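Local coordinates for putative uncharacterized protein (Streptococcus suis, PDB 4XZ7) that probably acts as a transglutaminase, forming covalent bonds at protein glutamine side chains, and serves as a homodimeric virulence factor with antiphagocytic properties, at residues R190-D195 with L374-E379; H295-V300 with D337-V342; L105-N110 with L163-K168; Y230-A235 with G313-N318. One frame throughout, in Å; residues are numbered along the deposited sequence.

In the fold
Contacts 2 and 4 lie together on the half of the chain that carries the transglutaminase-like fold, their centres about 17 Å apart. They meet where His295 CE1 packs on Ile315 CD1 at 3.8 Å. The pairing of His295 with Asp310 is consistent with the histidine and aspartate of the family's catalytic triad, so both contacts border the probable active site. Contact 1 lies on another part of this half, its centre about 25 Å from that of contact 2. Contact 3 belongs to the N-terminal half, about 44 Å between centres from contacts 1 and 4. Across the dimer, however, Phe376 of contact 1 packs on Leu105 and Phe107 of the second subunit, residues of that subunit's contact 3.

Contact 1 of 4, residues R190-D195 with L374-E379; sequences RFIAND and LLFNKE
Asn377 reaches from the loop after helix 359-365 to Asp195 on helix 188-205, while Phe376, one residue earlier, lies against Phe191 and Ile192. Along Asn377, CB sits 3.5 Å from Asp195 OD2. CG, turned anti to the backbone N (chi1 -159°), passes 4.1 Å from Ile192 CG1. At the tip, ND2 donates to Asp195 OD2 over 2.9 Å with an N-H...O angle of 154°. The two side chains meet tip to tip with their carboxylate and amide planes nearly coplanar, 12° apart, and the bond uses the anti lone pair of OD2. ND2 also donates to a water, 2.9 Å away, which in turn donates to Ile192 O, tying the amide to the helix backbone as well. Phe376 offers the edge of its ring to Phe191, CD2 to CD2 at 3.8 Å, and its CE2 touches Ile192 CG1 at 3.9 Å. Phe107 of the second subunit meets both phenylalanine rings, so this apolar patch is part of the dimer interface. Arg273 from helix 264-277 completes the polar side: it forms a salt bridge with Asp195 OD2 and takes the carbonyls of Leu374 and Phe376. A buried carboxylate oxygen is thus gripped by both an amide and a guanidinium, an environment that would favour the ionised form of Asp195.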
loop_
_atom_site.group_PDB
_atom_site.type_symbol
_atom_site.label_atom_id
_atom_site.label_comp_id
_atom_site.label_asym_id
_atom_site.label_seq_id
_atom_site.Cartn_x
_atom_site.Cartn_y
_atom_site.Cartn_z
ATOM N N ARG B 190 17.599 4.252 -11.793
ATOM C CA ARG B 190 17.587 3.532 -10.530
ATOM C C ARG B 190 18.329 2.211 -10.677
ATOM O O ARG B 190 19.121 1.835 -9.798
ATOM C CB ARG B 190 16.153 3.292 -10.068
ATOM C CG ARG B 190 16.060 2.548 -8.780
ATOM C CD ARG B 190 16.213 3.490 -7.613
ATOM N NE ARG B 190 16.032 2.808 -6.341
ATOM C CZ ARG B 190 14.841 2.551 -5.803
ATOM N NH1 ARG B 190 13.731 2.908 -6.438
ATOM N NH2 ARG B 190 14.757 1.931 -4.632
ATOM N N PHE B 191 18.089 1.526 -11.796
ATOM C CA PHE B 191 18.666 0.204 -12.019
ATOM C C PHE B 191 20.184 0.288 -12.188
ATOM O O PHE B 191 20.935 -0.519 -11.615
ATOM C CB PHE B 191 18.033 -0.471 -13.242
ATOM C CG PHE B 191 18.494 -1.891 -13.456
ATOM C CD1 PHE B 191 17.854 -2.941 -12.823
ATOM C CD2 PHE B 191 19.581 -2.173 -14.281
ATOM C CE1 PHE B 191 18.274 -4.252 -13.011
ATOM C CE2 PHE B 191 20.013 -3.475 -14.473
ATOM C CZ PHE B 191 19.358 -4.522 -13.835
ATOM N N ILE B 192 20.635 1.264 -12.968
ATOM C CA ILE B 192 22.062 1.504 -13.131
ATOM C C ILE B 192 22.722 1.885 -11.795
ATOM O O ILE B 192 23.825 1.421 -11.494
ATOM C CB ILE B 192 22.316 2.593 -14.179
ATOM C CG1 ILE B 192 21.837 2.100 -15.546
ATOM C CG2 ILE B 192 23.794 2.945 -14.239
ATOM C CD1 ILE B 192 21.615 3.206 -16.551
ATOM N N ALA B 193 22.052 2.694 -10.973
ATOM C CA ALA B 193 22.658 3.058 -9.685
ATOM C C ALA B 193 22.771 1.830 -8.768
ATOM O O ALA B 193 23.763 1.652 -8.052
ATOM C CB ALA B 193 21.868 4.165 -9.009
ATOM N N ASN B 194 21.764 0.967 -8.812
ATOM C CA ASN B 194 21.859 -0.304 -8.105
ATOM C C ASN B 194 23.021 -1.179 -8.601
ATOM O O ASN B 194 23.731 -1.795 -7.795
ATOM C CB ASN B 194 20.548 -1.072 -8.213
ATOM C CG ASN B 194 20.424 -2.139 -7.148
ATOM O OD1 ASN B 194 20.402 -1.835 -5.961
ATOM N ND2 ASN B 194 20.369 -3.396 -7.567
ATOM N N ASP B 195 23.215 -1.232 -9.920
ATOM C CA ASP B 195 24.342 -1.959 -10.499
ATOM C C ASP B 195 25.653 -1.378 -9.998
ATOM O O ASP B 195 26.668 -2.091 -9.866
ATOM C CB ASP B 195 24.307 -1.910 -12.024
ATOM C CG ASP B 195 23.656 -3.132 -12.632
ATOM O OD1 ASP B 195 23.135 -3.983 -11.873
ATOM O OD2 ASP B 195 23.652 -3.235 -13.877
ATOM N N LEU B 374 23.754 -10.289 -18.709
ATOM C CA LEU B 374 23.337 -9.131 -17.923
ATOM C C LEU B 374 22.107 -8.414 -18.498
ATOM O O LEU B 374 21.454 -7.636 -17.789
ATOM C CB LEU B 374 24.486 -8.131 -17.819
ATOM C CG LEU B 374 25.661 -8.513 -16.938
ATOM C CD1 LEU B 374 26.779 -7.483 -17.100
ATOM C CD2 LEU B 374 25.192 -8.585 -15.477
ATOM N N LEU B 375 21.832 -8.652 -19.785
ATOM C CA LEU B 375 20.682 -8.081 -20.506
ATOM C C LEU B 375 20.763 -6.582 -20.748
ATOM O O LEU B 375 20.375 -6.093 -21.809
ATOM C CB LEU B 375 19.368 -8.372 -19.769
ATOM C CG LEU B 375 18.841 -9.807 -19.795
ATOM C CD1 LEU B 375 17.361 -9.827 -19.398
ATOM C CD2 LEU B 375 19.063 -10.460 -21.161
ATOM N N PHE B 376 21.240 -5.847 -19.758
ATOM C CA PHE B 376 21.240 -4.396 -19.833
ATOM C C PHE B 376 22.384 -3.878 -18.993
ATOM O O PHE B 376 22.855 -4.578 -18.107
ATOM C CB PHE B 376 19.893 -3.849 -19.346
ATOM C CG PHE B 376 19.818 -2.346 -19.264
ATOM C CD1 PHE B 376 19.541 -1.585 -20.386
ATOM C CD2 PHE B 376 19.976 -1.700 -18.049
ATOM C CE1 PHE B 376 19.455 -0.198 -20.301
ATOM C CE2 PHE B 376 19.889 -0.326 -17.959
ATOM C CZ PHE B 376 19.630 0.427 -19.086
ATOM N N ASN B 377 22.827 -2.660 -19.274
ATOM C CA ASN B 377 23.978 -2.083 -18.598
ATOM C C ASN B 377 25.200 -2.991 -18.750
ATOM O O ASN B 377 26.025 -3.099 -17.837
ATOM C CB ASN B 377 23.662 -1.836 -17.121
ATOM C CG ASN B 377 24.571 -0.804 -16.505
ATOM O OD1 ASN B 377 25.213 -0.038 -17.220
ATOM N ND2 ASN B 377 24.646 -0.783 -15.178
ATOM N N LYS B 378 25.300 -3.629 -19.920
ATOM C CA LYS B 378 26.330 -4.625 -20.233
ATOM C C LYS B 378 27.755 -4.144 -19.984
ATOM O O LYS B 378 28.670 -4.952 -19.831
ATOM C CB LYS B 378 26.214 -5.071 -21.702
ATOM C CG LYS B 378 24.923 -5.793 -22.021
ATOM C CD LYS B 378 24.915 -6.397 -23.415
ATOM C CE LYS B 378 23.679 -7.273 -23.563
ATOM N NZ LYS B 378 23.708 -8.078 -24.801
ATOM N N GLU B 379 27.937 -2.831 -19.941
ATOM C CA GLU B 379 29.264 -2.262 -19.798
ATOM C C GLU B 379 29.829 -2.498 -18.406
ATOM O O GLU B 379 31.040 -2.505 -18.226
ATOM C CB GLU B 379 29.242 -0.763 -20.104
ATOM C CG GLU B 379 29.048 0.120 -18.878
ATOM C CD GLU B 379 30.280 0.949 -18.568
ATOM O OE1 GLU B 379 30.510 1.249 -17.376
ATOM O OE2 GLU B 379 31.010 1.302 -19.520
HETATM O O HOH W 1 26.138 0.660 -13.101
#

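Contact 2 of 4, residues H295-V300 with D337-V342; sequences HATARV and DSYDVV
Thr297 and Tyr339 face each other with their CA atoms 9.7 Å apart, and Arg299 and Asp337 with theirs 9.2 Å apart, spacings too wide for strand pairing, so side chains alone bridge the gap. His295, Thr297 and Arg299 project from one face of strand 294-302. Tyr339 crosses His295 at about a right angle, its OH lying 3.2 Å from His295 CD2. The same two residues share a carboxylate: OD2 of Asp310 is hydrogen-bonded to His295 NE2, and its OD1 to Tyr339 OH. Thr297 CG2, set anti to its carbonyl carbon, meets Tyr339 CE2 at 3.9 Å, tip to tip. Farther along, the bent chain of Arg299 brings NH1 to 3.9 Å from Asp337 OD1, a long salt bridge, with the guanidinium and carboxylate planes 51° apart. Val341 CG1 lies over one face of that guanidinium, toward its rim. Closer partners hold the charged groups: Thr308 takes NH1 and Glu362 takes NH2 of Arg299, while His307 and Thr308 bind Asp337. Strands 282-288 and 354-357 run between the two segments' strands in the five-stranded sheet. A histidine on one strand bonded to an aspartate just after the next is consistent with the Cys-His-Asp triad of papain-like transglutaminases.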
loop_
_atom_site.group_PDB
_atom_site.type_symbol
_atom_site.label_atom_id
_atom_site.label_comp_id
_atom_site.label_asym_id
_atom_site.label_seq_id
_atom_site.Cartn_x
_atom_site.Cartn_y
_atom_site.Cartn_z
ATOM N N HIS B 295 13.230 -22.127 0.314
ATOM C CA HIS B 295 14.477 -21.395 0.342
ATOM C C HIS B 295 14.890 -21.013 -1.073
ATOM O O HIS B 295 14.295 -21.477 -2.063
ATOM C CB HIS B 295 15.564 -22.236 1.032
ATOM C CG HIS B 295 16.783 -21.457 1.427
ATOM N ND1 HIS B 295 16.742 -20.419 2.337
ATOM C CD2 HIS B 295 18.077 -21.567 1.038
ATOM C CE1 HIS B 295 17.962 -19.930 2.494
ATOM N NE2 HIS B 295 18.786 -20.604 1.713
ATOM N N ALA B 296 15.909 -20.166 -1.168
ATOM C CA ALA B 296 16.426 -19.718 -2.461
ATOM C C ALA B 296 17.938 -19.612 -2.435
ATOM O O ALA B 296 18.528 -19.266 -1.407
ATOM C CB ALA B 296 15.818 -18.388 -2.850
ATOM N N THR B 297 18.564 -19.932 -3.564
ATOM C CA THR B 297 20.018 -19.928 -3.677
ATOM C C THR B 297 20.401 -19.450 -5.078
ATOM O O THR B 297 19.525 -19.288 -5.926
ATOM C CB THR B 297 20.626 -21.343 -3.445
ATOM O OG1 THR B 297 20.099 -22.254 -4.421
ATOM C CG2 THR B 297 20.312 -21.873 -2.043
ATOM N N ALA B 298 21.692 -19.242 -5.338
ATOM C CA ALA B 298 22.118 -19.018 -6.717
ATOM C C ALA B 298 22.709 -20.292 -7.294
ATOM O O ALA B 298 23.258 -21.119 -6.567
ATOM C CB ALA B 298 23.127 -17.898 -6.813
ATOM N N ARG B 299 22.567 -20.450 -8.603
ATOM C CA ARG B 299 23.336 -21.418 -9.359
ATOM C C ARG B 299 24.362 -20.635 -10.134
ATOM O O ARG B 299 24.013 -19.630 -10.762
ATOM C CB ARG B 299 22.453 -22.216 -10.285
ATOM C CG ARG B 299 21.678 -23.290 -9.574
ATOM C CD ARG B 299 21.921 -24.613 -10.250
ATOM N NE ARG B 299 22.641 -25.527 -9.393
ATOM C CZ ARG B 299 23.230 -26.641 -9.804
ATOM N NH1 ARG B 299 23.852 -27.392 -8.920
ATOM N NH2 ARG B 299 23.204 -26.997 -11.086
ATOM N N VAL B 300 25.623 -21.059 -10.039
ATOM C CA VAL B 300 26.750 -20.341 -10.632
ATOM C C VAL B 300 27.633 -21.306 -11.396
ATOM O O VAL B 300 27.876 -22.418 -10.935
ATOM C CB VAL B 300 27.629 -19.638 -9.574
ATOM C CG1 VAL B 300 28.375 -18.468 -10.195
ATOM C CG2 VAL B 300 26.795 -19.162 -8.412
ATOM N N ASP B 337 27.323 -26.838 -3.360
ATOM C CA ASP B 337 26.656 -28.042 -3.853
ATOM C C ASP B 337 26.146 -28.963 -2.770
ATOM O O ASP B 337 26.275 -30.181 -2.880
ATOM C CB ASP B 337 27.599 -28.834 -4.754
ATOM C CG ASP B 337 27.847 -28.142 -6.057
ATOM O OD1 ASP B 337 26.920 -27.449 -6.517
ATOM O OD2 ASP B 337 28.950 -28.285 -6.619
ATOM N N SER B 338 25.560 -28.393 -1.731
ATOM C CA SER B 338 25.057 -29.207 -0.640
ATOM C C SER B 338 23.586 -29.569 -0.854
ATOM O O SER B 338 22.981 -30.265 -0.030
ATOM C CB SER B 338 25.232 -28.480 0.687
ATOM O OG SER B 338 24.351 -27.384 0.768
ATOM N N TYR B 339 23.017 -29.090 -1.958
ATOM C CA TYR B 339 21.623 -29.377 -2.295
ATOM C C TYR B 339 21.478 -30.503 -3.308
ATOM O O TYR B 339 22.294 -30.642 -4.217
ATOM C CB TYR B 339 20.942 -28.124 -2.849
ATOM C CG TYR B 339 20.576 -27.137 -1.782
ATOM C CD1 TYR B 339 19.304 -27.140 -1.208
ATOM C CD2 TYR B 339 21.505 -26.207 -1.326
ATOM C CE1 TYR B 339 18.976 -26.238 -0.219
ATOM C CE2 TYR B 339 21.188 -25.302 -0.337
ATOM C CZ TYR B 339 19.928 -25.317 0.214
ATOM O OH TYR B 339 19.618 -24.398 1.196
ATOM N N ASP B 340 20.421 -31.294 -3.163
ATOM C CA ASP B 340 20.002 -32.169 -4.247
ATOM C C ASP B 340 19.353 -31.293 -5.302
ATOM O O ASP B 340 18.842 -30.221 -4.993
ATOM C CB ASP B 340 19.029 -33.242 -3.762
ATOM C CG ASP B 340 19.700 -34.281 -2.901
ATOM O OD1 ASP B 340 20.901 -34.534 -3.116
ATOM O OD2 ASP B 340 19.029 -34.838 -2.011
ATOM N N VAL B 341 19.386 -31.726 -6.554
ATOM C CA VAL B 341 18.763 -30.933 -7.600
ATOM C C VAL B 341 17.542 -31.637 -8.154
ATOM O O VAL B 341 17.523 -32.859 -8.306
ATOM C CB VAL B 341 19.733 -30.634 -8.733
ATOM C CG1 VAL B 341 20.872 -29.795 -8.210
ATOM C CG2 VAL B 341 20.249 -31.938 -9.333
ATOM N N VAL B 342 16.519 -30.844 -8.433
ATOM C CA VAL B 342 15.281 -31.336 -9.004
ATOM C C VAL B 342 15.118 -30.632 -10.328
ATOM O O VAL B 342 15.295 -29.422 -10.405
ATOM C CB VAL B 342 14.071 -31.060 -8.075
ATOM C CG1 VAL B 342 12.743 -31.228 -8.814
ATOM C CG2 VAL B 342 14.134 -31.951 -6.858
#

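Contact 3 of 4, residues L105-N110 with L163-K168; sequences LRFSGN and LTVDNK
Phe107 and Val165 project from the same face of a short parallel pairing, and their side chains cross obliquely with the valine over the ring. Val165 CG2 stands above the ring centre, 3.8 Å from the centroid and only 11° off the normal, a CH-pi contact. The other valine branch, CG1, touches Leu105 CD2 at 4.3 Å. Two backbone bonds set this register: Val165 N donates to Arg106 O at 2.8 Å, and Ser108 N to Val165 O at 3.1 Å. Arg106 turns elsewhere. Its CG is anti to the backbone N (chi1 174°), within 3.9 Å of Thr164 CG2, and the bent chain beyond lays the guanidinium against Leu163, whose methyls cover one face, CD2 approaching NH1 to 3.7 Å. Gln101 accepts from NH2. Water molecules stitch both ends, one between Arg106 N and Leu163 O, the other joining Ser108 OG to Asp166 OD2. Asp166 is gripped further by the second subunit, where the backbone N atoms of Asn185 and Val186 donate to its two oxygens. Within the sheet, strand 106-107 lies along strand 157-167, which pairs antiparallel with strands 121-124, 143-144 and 149-152. Leu138 of helix 132-140 packs against both Leu105 and Val165, and Phe376 of the second subunit also reaches Leu105.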
loop_
_atom_site.group_PDB
_atom_site.type_symbol
_atom_site.label_atom_id
_atom_site.label_comp_id
_atom_site.label_asym_id
_atom_site.label_seq_id
_atom_site.Cartn_x
_atom_site.Cartn_y
_atom_site.Cartn_z
ATOM N N LEU B 105 -19.985 18.173 7.625
ATOM C CA LEU B 105 -18.689 17.517 7.512
ATOM C C LEU B 105 -18.245 17.538 6.055
ATOM O O LEU B 105 -19.044 17.280 5.157
ATOM C CB LEU B 105 -18.748 16.075 8.005
ATOM C CG LEU B 105 -19.037 15.751 9.464
ATOM C CD1 LEU B 105 -18.748 14.270 9.648
ATOM C CD2 LEU B 105 -18.180 16.579 10.410
ATOM N N ARG B 106 -16.973 17.838 5.843
ATOM C CA ARG B 106 -16.356 17.867 4.516
ATOM C C ARG B 106 -15.445 16.658 4.347
ATOM O O ARG B 106 -14.444 16.542 5.047
ATOM C CB ARG B 106 -15.559 19.156 4.353
ATOM C CG ARG B 106 -14.760 19.260 3.083
ATOM C CD ARG B 106 -15.425 20.238 2.142
ATOM N NE ARG B 106 -15.798 21.484 2.810
ATOM C CZ ARG B 106 -15.203 22.657 2.599
ATOM N NH1 ARG B 106 -14.193 22.755 1.739
ATOM N NH2 ARG B 106 -15.625 23.736 3.248
ATOM N N PHE B 107 -15.798 15.743 3.451
ATOM C CA PHE B 107 -15.047 14.500 3.309
ATOM C C PHE B 107 -13.912 14.653 2.302
ATOM O O PHE B 107 -14.087 15.277 1.257
ATOM C CB PHE B 107 -15.980 13.344 2.897
ATOM C CG PHE B 107 -16.758 12.770 4.044
ATOM C CD1 PHE B 107 -17.936 13.377 4.476
ATOM C CD2 PHE B 107 -16.300 11.649 4.713
ATOM C CE1 PHE B 107 -18.644 12.862 5.549
ATOM C CE2 PHE B 107 -17.002 11.128 5.776
ATOM C CZ PHE B 107 -18.178 11.741 6.204
ATOM N N SER B 108 -12.764 14.063 2.630
ATOM C CA SER B 108 -11.537 14.194 1.847
ATOM C C SER B 108 -11.722 13.873 0.362
ATOM O O SER B 108 -11.268 14.616 -0.501
ATOM C CB SER B 108 -10.453 13.285 2.439
ATOM O OG SER B 108 -9.200 13.505 1.821
ATOM N N GLY B 109 -12.386 12.762 0.074
ATOM C CA GLY B 109 -12.597 12.338 -1.301
ATOM C C GLY B 109 -13.436 13.256 -2.188
ATOM O O GLY B 109 -13.413 13.124 -3.421
ATOM N N ASN B 110 -14.184 14.180 -1.589
ATOM C CA ASN B 110 -15.007 15.088 -2.401
ATOM C C ASN B 110 -14.305 16.414 -2.748
ATOM O O ASN B 110 -14.923 17.317 -3.317
ATOM C CB ASN B 110 -16.341 15.389 -1.697
ATOM C CG ASN B 110 -17.198 14.149 -1.490
ATOM O OD1 ASN B 110 -17.334 13.670 -0.367
ATOM N ND2 ASN B 110 -17.793 13.633 -2.567
ATOM N N LEU B 163 -10.165 20.712 8.292
ATOM C CA LEU B 163 -11.351 21.032 7.522
ATOM C C LEU B 163 -11.966 19.748 6.971
ATOM O O LEU B 163 -13.158 19.533 7.111
ATOM C CB LEU B 163 -11.033 22.000 6.374
ATOM C CG LEU B 163 -12.220 22.375 5.478
ATOM C CD1 LEU B 163 -13.405 22.875 6.307
ATOM C CD2 LEU B 163 -11.813 23.430 4.474
ATOM N N THR B 164 -11.149 18.895 6.352
ATOM C CA THR B 164 -11.659 17.627 5.831
ATOM C C THR B 164 -11.588 16.528 6.886
ATOM O O THR B 164 -10.695 16.516 7.742
ATOM C CB THR B 164 -10.879 17.143 4.596
ATOM O OG1 THR B 164 -9.507 17.022 4.957
ATOM C CG2 THR B 164 -11.013 18.137 3.422
ATOM N N VAL B 165 -12.541 15.609 6.813
ATOM C CA VAL B 165 -12.524 14.423 7.644
ATOM C C VAL B 165 -12.187 13.227 6.757
ATOM O O VAL B 165 -12.460 13.235 5.551
ATOM C CB VAL B 165 -13.880 14.215 8.376
ATOM C CG1 VAL B 165 -14.198 15.428 9.224
ATOM C CG2 VAL B 165 -14.994 13.971 7.396
ATOM N N ASP B 166 -11.555 12.223 7.349
ATOM C CA ASP B 166 -11.165 11.034 6.612
ATOM C C ASP B 166 -11.060 9.902 7.613
ATOM O O ASP B 166 -11.147 10.122 8.830
ATOM C CB ASP B 166 -9.824 11.243 5.895
ATOM C CG ASP B 166 -9.641 10.325 4.687
ATOM O OD1 ASP B 166 -10.420 9.361 4.519
ATOM O OD2 ASP B 166 -8.696 10.574 3.908
ATOM N N ASN B 167 -10.914 8.693 7.087
ATOM C CA ASN B 167 -10.453 7.536 7.847
ATOM C C ASN B 167 -9.412 7.964 8.862
ATOM O O ASN B 167 -8.450 8.638 8.498
ATOM C CB ASN B 167 -9.886 6.515 6.833
ATOM C CG ASN B 167 -9.603 5.179 7.433
ATOM O OD1 ASN B 167 -9.037 5.087 8.513
ATOM N ND2 ASN B 167 -9.963 4.112 6.708
ATOM N N LYS B 168 -9.586 7.623 10.138
ATOM C CA LYS B 168 -8.654 8.138 11.128
ATOM C C LYS B 168 -7.254 7.506 10.974
ATOM O O LYS B 168 -6.269 8.027 11.496
ATOM C CB LYS B 168 -9.200 7.918 12.547
ATOM C CG LYS B 168 -9.082 6.492 13.084
ATOM C CD LYS B 168 -9.713 6.371 14.489
ATOM C CE LYS B 168 -9.400 5.023 15.119
ATOM N NZ LYS B 168 -9.931 4.873 16.492
HETATM O O HOH W 2 -15.517 18.929 8.065
HETATM O O HOH W 3 -7.577 12.955 3.898
#

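Contact 4 of 4, residues Y230-A235 with G313-N318; sequences YDWEAA and GFITGN
Tyr230 and Phe314 are brought together by contrasting first torsions: Tyr230 CG is anti to its backbone N (chi1 -161°), whereas Phe314 CG lies between N and the carbonyl carbon (chi1 46°), the crowded position. The result is an offset edge-to-face pair, the edge of Phe314 toward the face of Tyr230, with centroids 5.6 Å apart and planes at 79°. Phe314 CE1 also reaches Tyr230 CB at 3.7 Å. Ile315 crosses the tyrosine at about a right angle; its CG1 stands over one face toward the rim, and CD1 comes within 3.5 Å of Tyr230 OH. Trp232 closes the cluster. The outer corner of its indole, CH2, lies 3.9 Å from Phe314 CD1, CZ3 is 4.2 Å from Ile315 CG2, and Ile315 CA sits at the ring edge. Just after Tyr230, Asp231 N-caps helix 232-239: its OD1 accepts from Ala234 N over 3.2 Å, from above the carboxylate plane. The cluster thus packs the start of helix 232-239 against the loop after strand 305-309 in the transglutaminase-like fold. Ile315 also packs on His295, the probable catalytic histidine, which puts the cluster at the border of the probable Cys-His-Asp active site.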
loop_
_atom_site.group_PDB
_atom_site.type_symbol
_atom_site.label_atom_id
_atom_site.label_comp_id
_atom_site.label_asym_id
_atom_site.label_seq_id
_atom_site.Cartn_x
_atom_site.Cartn_y
_atom_site.Cartn_z
ATOM N N TYR B 230 20.479 -10.333 7.996
ATOM C CA TYR B 230 19.388 -11.248 7.663
ATOM C C TYR B 230 18.110 -10.856 8.431
ATOM O O TYR B 230 18.127 -10.688 9.653
ATOM C CB TYR B 230 19.749 -12.714 7.973
ATOM C CG TYR B 230 18.838 -13.657 7.203
ATOM C CD1 TYR B 230 19.048 -13.880 5.851
ATOM C CD2 TYR B 230 17.737 -14.261 7.808
ATOM C CE1 TYR B 230 18.216 -14.692 5.114
ATOM C CE2 TYR B 230 16.879 -15.089 7.069
ATOM C CZ TYR B 230 17.136 -15.297 5.717
ATOM O OH TYR B 230 16.333 -16.105 4.942
ATOM N N ASP B 231 17.000 -10.733 7.725
ATOM C CA ASP B 231 15.788 -10.233 8.361
ATOM C C ASP B 231 15.059 -11.357 9.071
ATOM O O ASP B 231 14.099 -11.915 8.536
ATOM C CB ASP B 231 14.863 -9.566 7.341
ATOM C CG ASP B 231 13.743 -8.768 8.008
ATOM O OD1 ASP B 231 13.501 -8.972 9.211
ATOM O OD2 ASP B 231 13.100 -7.940 7.335
ATOM N N TRP B 232 15.514 -11.682 10.283
ATOM C CA TRP B 232 14.926 -12.758 11.062
ATOM C C TRP B 232 13.389 -12.644 11.234
ATOM O O TRP B 232 12.668 -13.636 11.073
ATOM C CB TRP B 232 15.634 -12.837 12.433
ATOM C CG TRP B 232 17.100 -13.073 12.254
ATOM C CD1 TRP B 232 18.120 -12.192 12.507
ATOM C CD2 TRP B 232 17.710 -14.246 11.720
ATOM N NE1 TRP B 232 19.333 -12.762 12.194
ATOM C CE2 TRP B 232 19.107 -14.026 11.706
ATOM C CE3 TRP B 232 17.216 -15.481 11.274
ATOM C CZ2 TRP B 232 20.003 -14.979 11.248
ATOM C CZ3 TRP B 232 18.113 -16.435 10.825
ATOM C CH2 TRP B 232 19.486 -16.181 10.814
ATOM N N GLU B 233 12.893 -11.446 11.536
ATOM C CA GLU B 233 11.452 -11.220 11.737
ATOM C C GLU B 233 10.614 -11.540 10.501
ATOM O O GLU B 233 9.602 -12.251 10.567
ATOM C CB GLU B 233 11.204 -9.768 12.130
ATOM C CG GLU B 233 11.751 -9.385 13.474
ATOM C CD GLU B 233 10.668 -9.351 14.523
ATOM O OE1 GLU B 233 10.680 -10.227 15.417
ATOM O OE2 GLU B 233 9.799 -8.453 14.442
ATOM N N ALA B 234 11.034 -11.007 9.365
ATOM C CA ALA B 234 10.305 -11.244 8.128
ATOM C C ALA B 234 10.365 -12.718 7.732
ATOM O O ALA B 234 9.387 -13.253 7.228
ATOM C CB ALA B 234 10.844 -10.370 7.020
ATOM N N ALA B 235 11.505 -13.378 7.956
ATOM C CA ALA B 235 11.622 -14.792 7.590
ATOM C C ALA B 235 10.673 -15.619 8.467
ATOM O O ALA B 235 10.005 -16.553 8.004
ATOM C CB ALA B 235 13.058 -15.282 7.743
ATOM N N GLY B 313 23.917 -19.428 4.564
ATOM C CA GLY B 313 24.119 -20.733 5.155
ATOM C C GLY B 313 24.189 -20.766 6.674
ATOM O O GLY B 313 24.664 -21.748 7.238
ATOM N N PHE B 314 23.680 -19.721 7.321
ATOM C CA PHE B 314 23.766 -19.542 8.778
ATOM C C PHE B 314 22.412 -19.629 9.480
ATOM O O PHE B 314 22.318 -19.461 10.696
ATOM C CB PHE B 314 24.395 -18.179 9.089
ATOM C CG PHE B 314 23.821 -17.062 8.267
ATOM C CD1 PHE B 314 22.532 -16.615 8.487
ATOM C CD2 PHE B 314 24.560 -16.482 7.253
ATOM C CE1 PHE B 314 21.995 -15.621 7.715
ATOM C CE2 PHE B 314 24.030 -15.464 6.482
ATOM C CZ PHE B 314 22.754 -15.040 6.704
ATOM N N ILE B 315 21.359 -19.864 8.713
ATOM C CA ILE B 315 20.002 -19.859 9.258
ATOM C C ILE B 315 19.688 -21.041 10.175
ATOM O O ILE B 315 19.103 -20.875 11.243
ATOM C CB ILE B 315 18.978 -19.855 8.125
ATOM C CG1 ILE B 315 19.145 -18.585 7.304
ATOM C CG2 ILE B 315 17.558 -19.990 8.676
ATOM C CD1 ILE B 315 18.459 -18.630 5.978
ATOM N N THR B 316 20.091 -22.231 9.759
ATOM C CA THR B 316 19.625 -23.443 10.414
ATOM C C THR B 316 20.551 -23.934 11.526
ATOM O O THR B 316 21.680 -24.319 11.266
ATOM C CB THR B 316 19.446 -24.575 9.390
ATOM O OG1 THR B 316 18.524 -24.159 8.367
ATOM C CG2 THR B 316 18.914 -25.804 10.081
ATOM N N GLY B 317 20.057 -23.924 12.761
ATOM C CA GLY B 317 20.807 -24.449 13.893
ATOM C C GLY B 317 21.069 -25.951 13.844
ATOM O O GLY B 317 22.009 -26.448 14.467
ATOM N N ASN B 318 20.245 -26.688 13.109
ATOM C CA ASN B 318 20.346 -28.150 13.101
ATOM C C ASN B 318 21.108 -28.699 11.905
ATOM O O ASN B 318 20.890 -28.280 10.768
ATOM C CB ASN B 318 18.950 -28.776 13.160
ATOM C CG ASN B 318 18.373 -28.774 14.567
ATOM O OD1 ASN B 318 18.523 -29.742 15.313
ATOM N ND2 ASN B 318 17.724 -27.678 14.939
#